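Long-range contacts in rhamnosidase B (Bacillus sp., PDB 2OKX), which hydrolyses terminal non-reducing alpha-L-rhamnose residues from alpha-L-rhamnosides as a member of glycoside hydrolase family 78, an inverting family: residues V566-Y571 against H860-S865; S100-L105 against S620-V625; C839-P844 against M855-H860; L203-I208 against L439-G444. All blocks are in the same frame, centred on the assembly; numbering follows the deposited sequence.

Contact 1: V566-Y571 against H860-S865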
loop_
_atom_site.group_PDB
_atom_site.type_symbol
_atom_site.label_atom_id
_atom_site.label_comp_id
_atom_site.label_asym_id
_atom_site.label_seq_id
_atom_site.Cartn_x
_atom_site.Cartn_y
_atom_site.Cartn_z
ATOM N N VAL A 566 6.853 -0.405 1.013
ATOM C CA VAL A 566 5.419 -0.673 1.051
ATOM C C VAL A 566 5.132 -1.799 0.072
ATOM O O VAL A 566 5.933 -2.068 -0.826
ATOM C CB VAL A 566 4.557 0.572 0.675
ATOM C CG1 VAL A 566 4.732 1.658 1.715
ATOM C CG2 VAL A 566 4.933 1.085 -0.704
ATOM N N ASP A 567 4.011 -2.481 0.265
ATOM C CA ASP A 567 3.639 -3.577 -0.617
ATOM C C ASP A 567 3.344 -3.045 -2.018
ATOM O O ASP A 567 3.794 -3.615 -3.011
ATOM C CB ASP A 567 2.418 -4.326 -0.052
ATOM C CG ASP A 567 1.205 -3.421 0.155
ATOM O OD1 ASP A 567 1.393 -2.230 0.479
ATOM O OD2 ASP A 567 0.060 -3.909 0.017
ATOM N N CYS A 568 2.600 -1.945 -2.089
ATOM C CA CYS A 568 2.251 -1.332 -3.367
ATOM C C CYS A 568 1.858 0.135 -3.180
ATOM O O CYS A 568 1.517 0.561 -2.078
ATOM C CB CYS A 568 1.099 -2.099 -4.033
ATOM S SG CYS A 568 -0.426 -2.182 -3.055
ATOM N N PRO A 569 1.907 0.927 -4.261
ATOM C CA PRO A 569 1.555 2.348 -4.192
ATOM C C PRO A 569 0.069 2.653 -4.401
ATOM O O PRO A 569 -0.395 3.751 -4.088
ATOM C CB PRO A 569 2.410 2.952 -5.295
ATOM C CG PRO A 569 2.317 1.887 -6.360
ATOM C CD PRO A 569 2.512 0.598 -5.567
ATOM N N SER A 570 -0.673 1.685 -4.928
ATOM C CA SER A 570 -2.090 1.893 -5.197
ATOM C C SER A 570 -3.035 1.473 -4.071
ATOM O O SER A 570 -3.473 2.314 -3.283
ATOM C CB SER A 570 -2.488 1.181 -6.496
ATOM O OG SER A 570 -2.208 -0.207 -6.431
ATOM N N TYR A 571 -3.338 0.179 -3.989
ATOM C CA TYR A 571 -4.266 -0.324 -2.982
ATOM C C TYR A 571 -3.943 -0.097 -1.510
ATOM O O TYR A 571 -4.830 0.292 -0.745
ATOM C CB TYR A 571 -4.525 -1.826 -3.180
ATOM C CG TYR A 571 -5.175 -2.171 -4.502
ATOM C CD1 TYR A 571 -4.406 -2.378 -5.646
ATOM C CD2 TYR A 571 -6.564 -2.230 -4.621
ATOM C CE1 TYR A 571 -5.003 -2.629 -6.879
ATOM C CE2 TYR A 571 -7.173 -2.478 -5.848
ATOM C CZ TYR A 571 -6.389 -2.673 -6.973
ATOM O OH TYR A 571 -6.986 -2.868 -8.197
ATOM N N HIS A 860 -0.776 -4.206 -9.754
ATOM C CA HIS A 860 0.145 -4.340 -10.875
ATOM C C HIS A 860 1.543 -3.851 -10.520
ATOM O O HIS A 860 2.440 -3.863 -11.362
ATOM C CB HIS A 860 -0.381 -3.561 -12.085
ATOM C CG HIS A 860 -1.557 -4.205 -12.748
ATOM N ND1 HIS A 860 -1.491 -4.753 -14.011
ATOM C CD2 HIS A 860 -2.816 -4.433 -12.304
ATOM C CE1 HIS A 860 -2.659 -5.293 -14.314
ATOM N NE2 HIS A 860 -3.479 -5.114 -13.296
ATOM N N CYS A 861 1.727 -3.428 -9.274
ATOM C CA CYS A 861 3.021 -2.914 -8.832
ATOM C C CYS A 861 3.322 -3.353 -7.398
ATOM O O CYS A 861 2.938 -2.678 -6.448
ATOM C CB CYS A 861 3.018 -1.378 -8.925
ATOM S SG CYS A 861 4.589 -0.559 -8.502
ATOM N N HIS A 862 4.002 -4.490 -7.259
ATOM C CA HIS A 862 4.373 -5.047 -5.953
ATOM C C HIS A 862 5.869 -5.328 -5.992
ATOM O O HIS A 862 6.309 -6.252 -6.676
ATOM C CB HIS A 862 3.621 -6.362 -5.692
ATOM C CG HIS A 862 2.490 -6.236 -4.719
ATOM N ND1 HIS A 862 2.456 -6.920 -3.521
ATOM C CD2 HIS A 862 1.347 -5.515 -4.771
ATOM C CE1 HIS A 862 1.340 -6.626 -2.879
ATOM N NE2 HIS A 862 0.648 -5.776 -3.617
ATOM N N ALA A 863 6.649 -4.539 -5.261
ATOM C CA ALA A 863 8.097 -4.716 -5.265
ATOM C C ALA A 863 8.546 -6.069 -4.730
ATOM O O ALA A 863 9.700 -6.448 -4.912
ATOM C CB ALA A 863 8.780 -3.584 -4.485
ATOM N N TRP A 864 7.657 -6.806 -4.073
ATOM C CA TRP A 864 8.066 -8.112 -3.574
ATOM C C TRP A 864 8.241 -9.052 -4.774
ATOM O O TRP A 864 8.767 -10.161 -4.646
ATOM C CB TRP A 864 7.049 -8.649 -2.543
ATOM C CG TRP A 864 5.778 -9.282 -3.063
ATOM C CD1 TRP A 864 5.275 -9.234 -4.335
ATOM C CD2 TRP A 864 4.848 -10.063 -2.297
ATOM N NE1 TRP A 864 4.092 -9.941 -4.408
ATOM C CE2 TRP A 864 3.809 -10.459 -3.170
ATOM C CE3 TRP A 864 4.795 -10.466 -0.954
ATOM C CZ2 TRP A 864 2.726 -11.241 -2.744
ATOM C CZ3 TRP A 864 3.719 -11.246 -0.529
ATOM C CH2 TRP A 864 2.699 -11.624 -1.425
ATOM N N SER A 865 7.839 -8.560 -5.946
ATOM C CA SER A 865 7.923 -9.300 -7.206
ATOM C C SER A 865 9.078 -8.827 -8.101
ATOM O O SER A 865 9.193 -9.278 -9.242
ATOM C CB SER A 865 6.624 -9.130 -8.005
ATOM O OG SER A 865 5.504 -9.682 -7.335
HETATM O O HOH W 1 5.438 -5.882 -2.525
HETATM O O HOH W 2 -0.095 -1.432 -6.861
#
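The backbone carbonyl of D567 sits over the H862 imidazole, with D567 O 3.4 Å above the centre of the ring on one face. C568 comes at the same ring obliquely: chi1 of 59° turns SG between its backbone N and carbonyl carbon, which puts the sulfur 4.6 Å from the H862 ring centroid. The carboxylate of D567 crosses the imidazole with the two planes 76° apart. H862 itself rests on one face of the W864 indole, off toward the rim, and W864 also stacks with F802.

Both segments are loops linking helices of the 6-hairpin glycosidase domain, the (alpha/alpha)6 barrel of GH78 enzymes; the active site of such barrels usually lies at one end, probably here too. D567 OD1 is held by the backbone N of V574, and OD2 bonds to a glycerol, probably from the crystallisation liquor, consistent with a polar pocket here.

Beside the ring the backbones come close. H862 CA points its hydrogen at D567 O from 3.3 Å, a CA-H...O contact, and water 1 bridges D567 O to W864 N. C568 CB is 3.1 Å from C861 O. Further along, P569 CD touches C861 SG at 3.8 Å.

Contact 2: S100-L105 against S620-V625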
loop_
_atom_site.group_PDB
_atom_site.type_symbol
_atom_site.label_atom_id
_atom_site.label_comp_id
_atom_site.label_asym_id
_atom_site.label_seq_id
_atom_site.Cartn_x
_atom_site.Cartn_y
_atom_site.Cartn_z
ATOM N N SER A 100 -8.503 4.552 12.726
ATOM C CA SER A 100 -7.258 3.797 12.611
ATOM C C SER A 100 -7.162 3.091 11.258
ATOM O O SER A 100 -8.180 2.783 10.642
ATOM C CB SER A 100 -7.162 2.749 13.730
ATOM O OG SER A 100 -7.084 3.347 15.016
ATOM N N ASN A 101 -5.934 2.857 10.789
ATOM C CA ASN A 101 -5.720 2.133 9.535
ATOM C C ASN A 101 -4.423 1.319 9.622
ATOM O O ASN A 101 -3.891 1.126 10.716
ATOM C CB ASN A 101 -5.716 3.076 8.313
ATOM C CG ASN A 101 -4.676 4.186 8.405
ATOM O OD1 ASN A 101 -3.524 3.956 8.773
ATOM N ND2 ASN A 101 -5.081 5.399 8.041
ATOM N N PHE A 102 -3.926 0.836 8.486
ATOM C CA PHE A 102 -2.714 0.011 8.462
ATOM C C PHE A 102 -1.392 0.768 8.601
ATOM O O PHE A 102 -0.327 0.150 8.590
ATOM C CB PHE A 102 -2.662 -0.828 7.178
ATOM C CG PHE A 102 -3.717 -1.903 7.085
ATOM C CD1 PHE A 102 -4.950 -1.767 7.720
ATOM C CD2 PHE A 102 -3.516 -3.008 6.257
ATOM C CE1 PHE A 102 -5.970 -2.709 7.524
ATOM C CE2 PHE A 102 -4.524 -3.952 6.052
ATOM C CZ PHE A 102 -5.759 -3.800 6.686
ATOM N N TYR A 103 -1.442 2.096 8.691
ATOM C CA TYR A 103 -0.219 2.879 8.865
ATOM C C TYR A 103 -0.425 4.079 9.785
ATOM O O TYR A 103 0.337 5.050 9.758
ATOM C CB TYR A 103 0.378 3.324 7.511
ATOM C CG TYR A 103 -0.560 3.968 6.497
ATOM C CD1 TYR A 103 -1.201 5.182 6.766
ATOM C CD2 TYR A 103 -0.738 3.397 5.232
ATOM C CE1 TYR A 103 -1.990 5.812 5.797
ATOM C CE2 TYR A 103 -1.521 4.019 4.259
ATOM C CZ TYR A 103 -2.142 5.228 4.547
ATOM O OH TYR A 103 -2.900 5.852 3.578
ATOM N N TYR A 104 -1.454 3.983 10.620
ATOM C CA TYR A 104 -1.792 5.035 11.565
ATOM C C TYR A 104 -2.707 4.498 12.660
ATOM O O TYR A 104 -3.691 3.819 12.377
ATOM C CB TYR A 104 -2.490 6.195 10.841
ATOM C CG TYR A 104 -3.149 7.185 11.781
ATOM C CD1 TYR A 104 -4.518 7.122 12.046
ATOM C CD2 TYR A 104 -2.394 8.152 12.444
ATOM C CE1 TYR A 104 -5.124 7.998 12.958
ATOM C CE2 TYR A 104 -2.984 9.032 13.356
ATOM C CZ TYR A 104 -4.348 8.947 13.608
ATOM O OH TYR A 104 -4.923 9.807 14.514
ATOM N N LEU A 105 -2.365 4.788 13.912
ATOM C CA LEU A 105 -3.186 4.358 15.041
ATOM C C LEU A 105 -3.877 5.602 15.585
ATOM O O LEU A 105 -3.219 6.585 15.933
ATOM C CB LEU A 105 -2.328 3.698 16.127
ATOM C CG LEU A 105 -1.819 2.282 15.814
ATOM C CD1 LEU A 105 -0.681 2.341 14.794
ATOM C CD2 LEU A 105 -1.333 1.628 17.096
ATOM N N SER A 620 0.758 -0.596 12.638
ATOM C CA SER A 620 -0.643 -0.733 12.254
ATOM C C SER A 620 -1.645 -1.057 13.352
ATOM O O SER A 620 -1.292 -1.593 14.405
ATOM C CB SER A 620 -0.746 -1.804 11.163
ATOM O OG SER A 620 -2.091 -2.113 10.855
ATOM N N ALA A 621 -2.907 -0.738 13.073
ATOM C CA ALA A 621 -3.997 -1.000 14.002
ATOM C C ALA A 621 -4.616 -2.362 13.705
ATOM O O ALA A 621 -5.570 -2.770 14.363
ATOM C CB ALA A 621 -5.053 0.099 13.901
ATOM N N TRP A 622 -4.093 -3.059 12.699
ATOM C CA TRP A 622 -4.598 -4.392 12.381
ATOM C C TRP A 622 -3.667 -5.383 13.067
ATOM O O TRP A 622 -2.545 -5.604 12.614
ATOM C CB TRP A 622 -4.613 -4.668 10.869
ATOM C CG TRP A 622 -5.058 -6.087 10.522
ATOM C CD1 TRP A 622 -5.770 -6.944 11.325
ATOM C CD2 TRP A 622 -4.859 -6.785 9.278
ATOM N NE1 TRP A 622 -6.026 -8.121 10.661
ATOM C CE2 TRP A 622 -5.479 -8.052 9.404
ATOM C CE3 TRP A 622 -4.221 -6.462 8.072
ATOM C CZ2 TRP A 622 -5.479 -8.997 8.367
ATOM C CZ3 TRP A 622 -4.221 -7.401 7.038
ATOM C CH2 TRP A 622 -4.847 -8.653 7.195
ATOM N N SER A 623 -4.132 -5.952 14.174
ATOM C CA SER A 623 -3.341 -6.919 14.921
ATOM C C SER A 623 -3.415 -8.229 14.158
ATOM O O SER A 623 -4.333 -9.030 14.354
ATOM C CB SER A 623 -3.908 -7.086 16.335
ATOM O OG SER A 623 -3.074 -7.916 17.125
ATOM N N SER A 624 -2.444 -8.431 13.275
ATOM C CA SER A 624 -2.386 -9.619 12.439
ATOM C C SER A 624 -0.977 -10.189 12.439
ATOM O O SER A 624 0.005 -9.444 12.447
ATOM C CB SER A 624 -2.799 -9.263 11.010
ATOM O OG SER A 624 -2.645 -10.366 10.139
ATOM N N VAL A 625 -0.885 -11.515 12.430
ATOM C CA VAL A 625 0.403 -12.189 12.435
ATOM C C VAL A 625 0.520 -13.255 11.359
ATOM O O VAL A 625 -0.409 -14.032 11.131
ATOM C CB VAL A 625 0.681 -12.888 13.798
ATOM C CG1 VAL A 625 1.928 -13.769 13.688
ATOM C CG2 VAL A 625 0.868 -11.858 14.893
#
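F102 reaches from a loop of the N-terminal beta domain onto S620 and W622 of the (alpha/alpha)6-barrel domain, so this contact joins two domains, through segments more than 500 residues apart. Start at F102 CB, which lies 3.9 Å from S620 OG; CG is nearly as close to that oxygen. The first torsion (chi1 -68°) sets CG anti to the F102 carbonyl carbon, beside the backbone N, and from there the ring runs out to the tryptophan. CD2 begins the contact with W622 CE3, CE1 meets W622 CB, and CE2 presses closest, 3.2 Å from W622 CE3. At the tip, CZ is 3.4 Å from the same CE3. W622 CB stands over one face of the phenyl, toward its rim. With the planes 40° apart the rings meet obliquely. The F102 side chain also comes within about 4 Å of a glycerol, again probably from the crystallisation liquor.

Two small turns shape the backbones that meet here. N101 OD1 accepts from Y103 N in an Asx turn, and S620 OG from W622 N in an ST turn; S620 OG is bonded to Q617 as well. The one hydrogen bond between the two segments runs from A621 N to N101 O at 3.2 Å and 161°. L105 folds over the S620 backbone, its CD1 3.8 Å from S620 C. On the side of A621, the methyl is squeezed against S100: the two CB atoms are just 3.4 Å apart, tighter than usual van der Waals contact.

Contact 3: C839-P844 against M855-H860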
loop_
_atom_site.group_PDB
_atom_site.type_symbol
_atom_site.label_atom_id
_atom_site.label_comp_id
_atom_site.label_asym_id
_atom_site.label_seq_id
_atom_site.Cartn_x
_atom_site.Cartn_y
_atom_site.Cartn_z
ATOM N N CYS A 839 6.199 -4.632 -11.779
ATOM C CA CYS A 839 5.985 -6.060 -11.559
ATOM C C CYS A 839 4.688 -6.391 -10.832
ATOM O O CYS A 839 4.391 -5.835 -9.769
ATOM C CB CYS A 839 7.165 -6.643 -10.782
ATOM S SG CYS A 839 8.739 -6.336 -11.603
ATOM N N TRP A 840 3.943 -7.328 -11.408
ATOM C CA TRP A 840 2.659 -7.759 -10.866
ATOM C C TRP A 840 2.751 -8.423 -9.508
ATOM O O TRP A 840 3.720 -9.112 -9.199
ATOM C CB TRP A 840 1.972 -8.739 -11.820
ATOM C CG TRP A 840 1.654 -8.187 -13.168
ATOM C CD1 TRP A 840 1.717 -6.879 -13.566
ATOM C CD2 TRP A 840 1.207 -8.932 -14.303
ATOM N NE1 TRP A 840 1.338 -6.768 -14.885
ATOM C CE2 TRP A 840 1.019 -8.014 -15.359
ATOM C CE3 TRP A 840 0.947 -10.290 -14.530
ATOM C CZ2 TRP A 840 0.583 -8.411 -16.628
ATOM C CZ3 TRP A 840 0.515 -10.685 -15.792
ATOM C CH2 TRP A 840 0.337 -9.745 -16.825
ATOM N N GLU A 841 1.705 -8.232 -8.714
ATOM C CA GLU A 841 1.617 -8.821 -7.389
ATOM C C GLU A 841 1.539 -10.343 -7.507
ATOM O O GLU A 841 2.164 -11.070 -6.739
ATOM C CB GLU A 841 0.359 -8.298 -6.690
ATOM C CG GLU A 841 0.099 -8.868 -5.309
ATOM C CD GLU A 841 -1.244 -8.410 -4.750
ATOM O OE1 GLU A 841 -1.493 -8.616 -3.545
ATOM O OE2 GLU A 841 -2.054 -7.845 -5.521
ATOM N N MET A 842 0.757 -10.815 -8.471
ATOM C CA MET A 842 0.573 -12.247 -8.670
ATOM C C MET A 842 0.560 -12.601 -10.144
ATOM O O MET A 842 0.519 -11.718 -11.011
ATOM C CB MET A 842 -0.759 -12.695 -8.057
ATOM C CG MET A 842 -0.919 -12.374 -6.582
ATOM S SD MET A 842 -2.632 -12.595 -6.037
ATOM C CE MET A 842 -3.389 -11.165 -6.830
ATOM N N TYR A 843 0.589 -13.903 -10.421
ATOM C CA TYR A 843 0.545 -14.401 -11.786
ATOM C C TYR A 843 -0.907 -14.627 -12.182
ATOM O O TYR A 843 -1.775 -14.797 -11.323
ATOM C CB TYR A 843 1.315 -15.719 -11.900
ATOM C CG TYR A 843 2.812 -15.560 -11.806
ATOM C CD1 TYR A 843 3.570 -16.385 -10.974
ATOM C CD2 TYR A 843 3.474 -14.586 -12.555
ATOM C CE1 TYR A 843 4.953 -16.243 -10.889
ATOM C CE2 TYR A 843 4.855 -14.437 -12.478
ATOM C CZ TYR A 843 5.587 -15.269 -11.642
ATOM O OH TYR A 843 6.953 -15.117 -11.558
ATOM N N PRO A 844 -1.194 -14.616 -13.491
ATOM C CA PRO A 844 -2.560 -14.831 -13.974
ATOM C C PRO A 844 -2.988 -16.278 -13.755
ATOM O O PRO A 844 -2.156 -17.147 -13.487
ATOM C CB PRO A 844 -2.458 -14.508 -15.465
ATOM C CG PRO A 844 -1.316 -13.559 -15.544
ATOM C CD PRO A 844 -0.320 -14.165 -14.586
ATOM N N MET A 855 -8.832 -11.521 -13.859
ATOM C CA MET A 855 -7.857 -10.446 -13.724
ATOM C C MET A 855 -6.446 -11.006 -13.800
ATOM O O MET A 855 -6.170 -12.086 -13.274
ATOM C CB MET A 855 -8.026 -9.725 -12.387
ATOM C CG MET A 855 -9.373 -9.069 -12.192
ATOM S SD MET A 855 -9.465 -8.300 -10.579
ATOM C CE MET A 855 -10.704 -6.998 -10.894
ATOM N N LEU A 856 -5.555 -10.267 -14.450
ATOM C CA LEU A 856 -4.171 -10.700 -14.566
ATOM C C LEU A 856 -3.557 -10.760 -13.170
ATOM O O LEU A 856 -2.759 -11.649 -12.863
ATOM C CB LEU A 856 -3.383 -9.716 -15.446
ATOM C CG LEU A 856 -3.804 -9.660 -16.919
ATOM C CD1 LEU A 856 -3.158 -8.463 -17.620
ATOM C CD2 LEU A 856 -3.408 -10.966 -17.600
ATOM N N THR A 857 -3.954 -9.810 -12.328
ATOM C CA THR A 857 -3.446 -9.690 -10.965
ATOM C C THR A 857 -4.261 -8.590 -10.284
ATOM O O THR A 857 -4.990 -7.858 -10.958
ATOM C CB THR A 857 -1.955 -9.262 -10.988
ATOM O OG1 THR A 857 -1.459 -9.109 -9.652
ATOM C CG2 THR A 857 -1.803 -7.939 -11.732
ATOM N N ARG A 858 -4.161 -8.475 -8.964
ATOM C CA ARG A 858 -4.886 -7.406 -8.272
ATOM C C ARG A 858 -4.032 -6.156 -8.462
ATOM O O ARG A 858 -4.342 -5.289 -9.281
ATOM C CB ARG A 858 -5.032 -7.705 -6.775
ATOM C CG ARG A 858 -5.719 -6.560 -6.019
ATOM C CD ARG A 858 -5.640 -6.698 -4.502
ATOM N NE ARG A 858 -4.268 -6.692 -3.996
ATOM C CZ ARG A 858 -3.898 -6.110 -2.857
ATOM N NH1 ARG A 858 -4.797 -5.477 -2.110
ATOM N NH2 ARG A 858 -2.633 -6.177 -2.450
ATOM N N SER A 859 -2.943 -6.080 -7.702
ATOM C CA SER A 859 -2.007 -4.968 -7.796
ATOM C C SER A 859 -1.026 -5.229 -8.940
ATOM O O SER A 859 -0.505 -6.341 -9.085
ATOM C CB SER A 859 -1.230 -4.830 -6.492
ATOM O OG SER A 859 -0.069 -4.042 -6.678
ATOM N N HIS A 860 -0.776 -4.206 -9.754
ATOM C CA HIS A 860 0.145 -4.340 -10.875
ATOM C C HIS A 860 1.543 -3.851 -10.520
ATOM O O HIS A 860 2.440 -3.863 -11.362
ATOM C CB HIS A 860 -0.381 -3.561 -12.085
ATOM C CG HIS A 860 -1.557 -4.205 -12.748
ATOM N ND1 HIS A 860 -1.491 -4.753 -14.011
ATOM C CD2 HIS A 860 -2.816 -4.433 -12.304
ATOM C CE1 HIS A 860 -2.659 -5.293 -14.314
ATOM N NE2 HIS A 860 -3.479 -5.114 -13.296
HETATM O O HOH W 3 0.602 -3.973 -15.673
#
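E841 is gripped side-on by R858, each carboxylate oxygen taking one nitrogen. R858 NE gives a nearly straight bond to E841 OE2 (2.9 Å, 172°), in the guanidinium plane and on the oxygen's syn lone pair; NH2 meets OE1 at 2.9 Å from above the carboxylate plane. OE2 has a second donor, S859 N, arriving nearly along its C-O axis at 2.9 Å. The extended E841 side chain (chi1 178°, CG anti to N) carries the carboxylate across.

S859 O accepts from E841 N at 2.9 Å and, on the opposite face of its plane, from the T857 hydroxyl, itself accepting from M842 N at 3.0 Å. R858 N is buried without a partner, M842 CE packed against it. The methyl of T857 and CB of L856 lie over one face of the W840 indole, and H860 turns its edge to that indole, planes 73° apart. Water 3 joins W840 NE1 to H860 ND1, while H860 NE2 bonds to Q477.

R858 NH1 also pairs with E572, and its side chain lies about 3 Å from a crystallisation glycerol. This cluster of acids and an arginine, on loops of the (alpha/alpha)6 barrel, is consistent with the sugar-binding pocket of a GH78 enzyme.

Contact 4: L203-I208 against L439-G444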
loop_
_atom_site.group_PDB
_atom_site.type_symbol
_atom_site.label_atom_id
_atom_site.label_comp_id
_atom_site.label_asym_id
_atom_site.label_seq_id
_atom_site.Cartn_x
_atom_site.Cartn_y
_atom_site.Cartn_z
ATOM N N LEU A 203 5.997 15.758 -12.641
ATOM C CA LEU A 203 6.140 15.008 -13.878
ATOM C C LEU A 203 4.862 15.145 -14.690
ATOM O O LEU A 203 3.760 14.989 -14.160
ATOM C CB LEU A 203 6.409 13.530 -13.575
ATOM C CG LEU A 203 7.689 13.233 -12.795
ATOM C CD1 LEU A 203 7.761 11.744 -12.473
ATOM C CD2 LEU A 203 8.899 13.680 -13.615
ATOM N N TYR A 204 5.011 15.464 -15.971
ATOM C CA TYR A 204 3.862 15.604 -16.846
ATOM C C TYR A 204 3.494 14.247 -17.436
ATOM O O TYR A 204 4.329 13.346 -17.493
ATOM C CB TYR A 204 4.158 16.601 -17.971
ATOM C CG TYR A 204 4.207 18.034 -17.500
ATOM C CD1 TYR A 204 5.335 18.541 -16.852
ATOM C CD2 TYR A 204 3.098 18.869 -17.647
ATOM C CE1 TYR A 204 5.352 19.845 -16.356
ATOM C CE2 TYR A 204 3.105 20.170 -17.155
ATOM C CZ TYR A 204 4.228 20.650 -16.511
ATOM O OH TYR A 204 4.222 21.926 -16.001
ATOM N N PRO A 205 2.227 14.079 -17.856
ATOM C CA PRO A 205 1.739 12.828 -18.444
ATOM C C PRO A 205 2.387 12.559 -19.801
ATOM O O PRO A 205 2.985 13.454 -20.394
ATOM C CB PRO A 205 0.233 13.065 -18.569
ATOM C CG PRO A 205 -0.058 14.018 -17.445
ATOM C CD PRO A 205 1.102 14.987 -17.566
ATOM N N ALA A 206 2.255 11.330 -20.290
ATOM C CA ALA A 206 2.835 10.956 -21.574
ATOM C C ALA A 206 1.892 11.187 -22.742
ATOM O O ALA A 206 2.314 11.629 -23.807
ATOM C CB ALA A 206 3.267 9.485 -21.552
ATOM N N SER A 207 0.612 10.889 -22.545
ATOM C CA SER A 207 -0.349 11.049 -23.627
ATOM C C SER A 207 -1.787 11.110 -23.136
ATOM O O SER A 207 -2.070 10.897 -21.954
ATOM C CB SER A 207 -0.230 9.867 -24.587
ATOM O OG SER A 207 -0.598 8.655 -23.932
ATOM N N ILE A 208 -2.693 11.420 -24.055
ATOM C CA ILE A 208 -4.107 11.430 -23.728
ATOM C C ILE A 208 -4.612 10.232 -24.502
ATOM O O ILE A 208 -4.537 10.197 -25.731
ATOM C CB ILE A 208 -4.817 12.707 -24.202
ATOM C CG1 ILE A 208 -4.314 13.900 -23.379
ATOM C CG2 ILE A 208 -6.343 12.532 -24.053
ATOM C CD1 ILE A 208 -5.068 15.190 -23.615
ATOM N N LEU A 439 -11.689 12.618 -19.749
ATOM C CA LEU A 439 -10.369 12.528 -20.357
ATOM C C LEU A 439 -9.611 11.402 -19.665
ATOM O O LEU A 439 -9.605 11.332 -18.441
ATOM C CB LEU A 439 -9.586 13.824 -20.143
ATOM C CG LEU A 439 -9.603 14.938 -21.189
ATOM C CD1 LEU A 439 -11.016 15.288 -21.582
ATOM C CD2 LEU A 439 -8.872 16.145 -20.616
ATOM N N VAL A 440 -8.993 10.512 -20.437
ATOM C CA VAL A 440 -8.184 9.453 -19.838
ATOM C C VAL A 440 -6.747 9.865 -20.126
ATOM O O VAL A 440 -6.302 9.853 -21.275
ATOM C CB VAL A 440 -8.468 8.059 -20.443
ATOM C CG1 VAL A 440 -7.495 7.036 -19.857
ATOM C CG2 VAL A 440 -9.894 7.633 -20.113
ATOM N N ILE A 441 -6.048 10.264 -19.070
ATOM C CA ILE A 441 -4.671 10.727 -19.154
ATOM C C ILE A 441 -3.733 9.571 -18.832
ATOM O O ILE A 441 -3.865 8.955 -17.783
ATOM C CB ILE A 441 -4.421 11.856 -18.123
ATOM C CG1 ILE A 441 -5.433 12.992 -18.329
ATOM C CG2 ILE A 441 -3.000 12.363 -18.230
ATOM C CD1 ILE A 441 -5.376 13.624 -19.685
ATOM N N ASP A 442 -2.791 9.288 -19.726
ATOM C CA ASP A 442 -1.835 8.197 -19.515
ATOM C C ASP A 442 -0.484 8.750 -19.078
ATOM O O ASP A 442 0.173 9.468 -19.833
ATOM C CB ASP A 442 -1.663 7.389 -20.810
ATOM C CG ASP A 442 -0.790 6.149 -20.628
ATOM O OD1 ASP A 442 -0.271 5.916 -19.512
ATOM O OD2 ASP A 442 -0.627 5.401 -21.614
ATOM N N LEU A 443 -0.071 8.416 -17.856
ATOM C CA LEU A 443 1.216 8.874 -17.346
ATOM C C LEU A 443 2.372 8.216 -18.109
ATOM O O LEU A 443 3.492 8.715 -18.085
ATOM C CB LEU A 443 1.353 8.556 -15.849
ATOM C CG LEU A 443 0.403 9.274 -14.889
ATOM C CD1 LEU A 443 0.839 9.013 -13.450
ATOM C CD2 LEU A 443 0.410 10.771 -15.183
ATOM N N GLY A 444 2.093 7.099 -18.778
ATOM C CA GLY A 444 3.125 6.399 -19.532
ATOM C C GLY A 444 3.658 5.210 -18.754
ATOM O O GLY A 444 4.207 4.261 -19.317
HETATM O O HOH W 4 4.367 10.666 -16.170
HETATM O O HOH W 5 1.253 6.724 -23.301
#
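P205 pushes its ring into the angle between I441 and L443. CB of P205 is jammed 3.3 Å from I441 CG2, tighter than normal contact, and P205 CG reaches L443 CD2 at 4.0 Å. The next bump is A206, whose methyl fits over G444, 3.7 Å from its CA, where glycine has no side chain in the way. Beyond it I208 lies beside I441, both pointing the same way, with I208 CG1 3.9 Å from I441 CD1; V416 and L417 close over I208.

The strands run antiparallel with a classic beta bulge: A206 and S207 both face D442, and D442 O accepts from A206 N (2.8 Å) and S207 N, both in its carbonyl plane. D442 N answers to S207 O at 2.8 Å. Here 207-215 joins the sheet of the concanavalin-like domain, while 201-203 just before it belongs to another sheet, and the 439-444 segment turns a corner at G444.

On the side of S207 the contact is polar. Water 5 links D442 OD2 to S207 OG. D442 OD1 accepts from G444 N at 2.7 Å, an Asx turn, and also pairs with R506, an arginine that probably helps keep D442 ionised.

Contacts 1 and 3 form one unit: they share H860, their centres are 10 Å apart, and H862 N bonds to C839 O at 2.9 Å, while S865 OG lies 2.6 Å from W840 O. Contact 3 is nested within the loop that contact 1 closes, and the side chains of D567 and R858 each lie about 3 Å from a crystallisation glycerol, consistent with a shared pocket at the barrel. Contact 2 brings the N-terminal domain near it, its centre 18 Å from that of contact 1 and nearest atoms about 7 Å away. Contact 4 is remote, centres 21 Å from contact 1 and 34 Å from contact 2; its P205 side chain lies about 10 Å from a calcium ion.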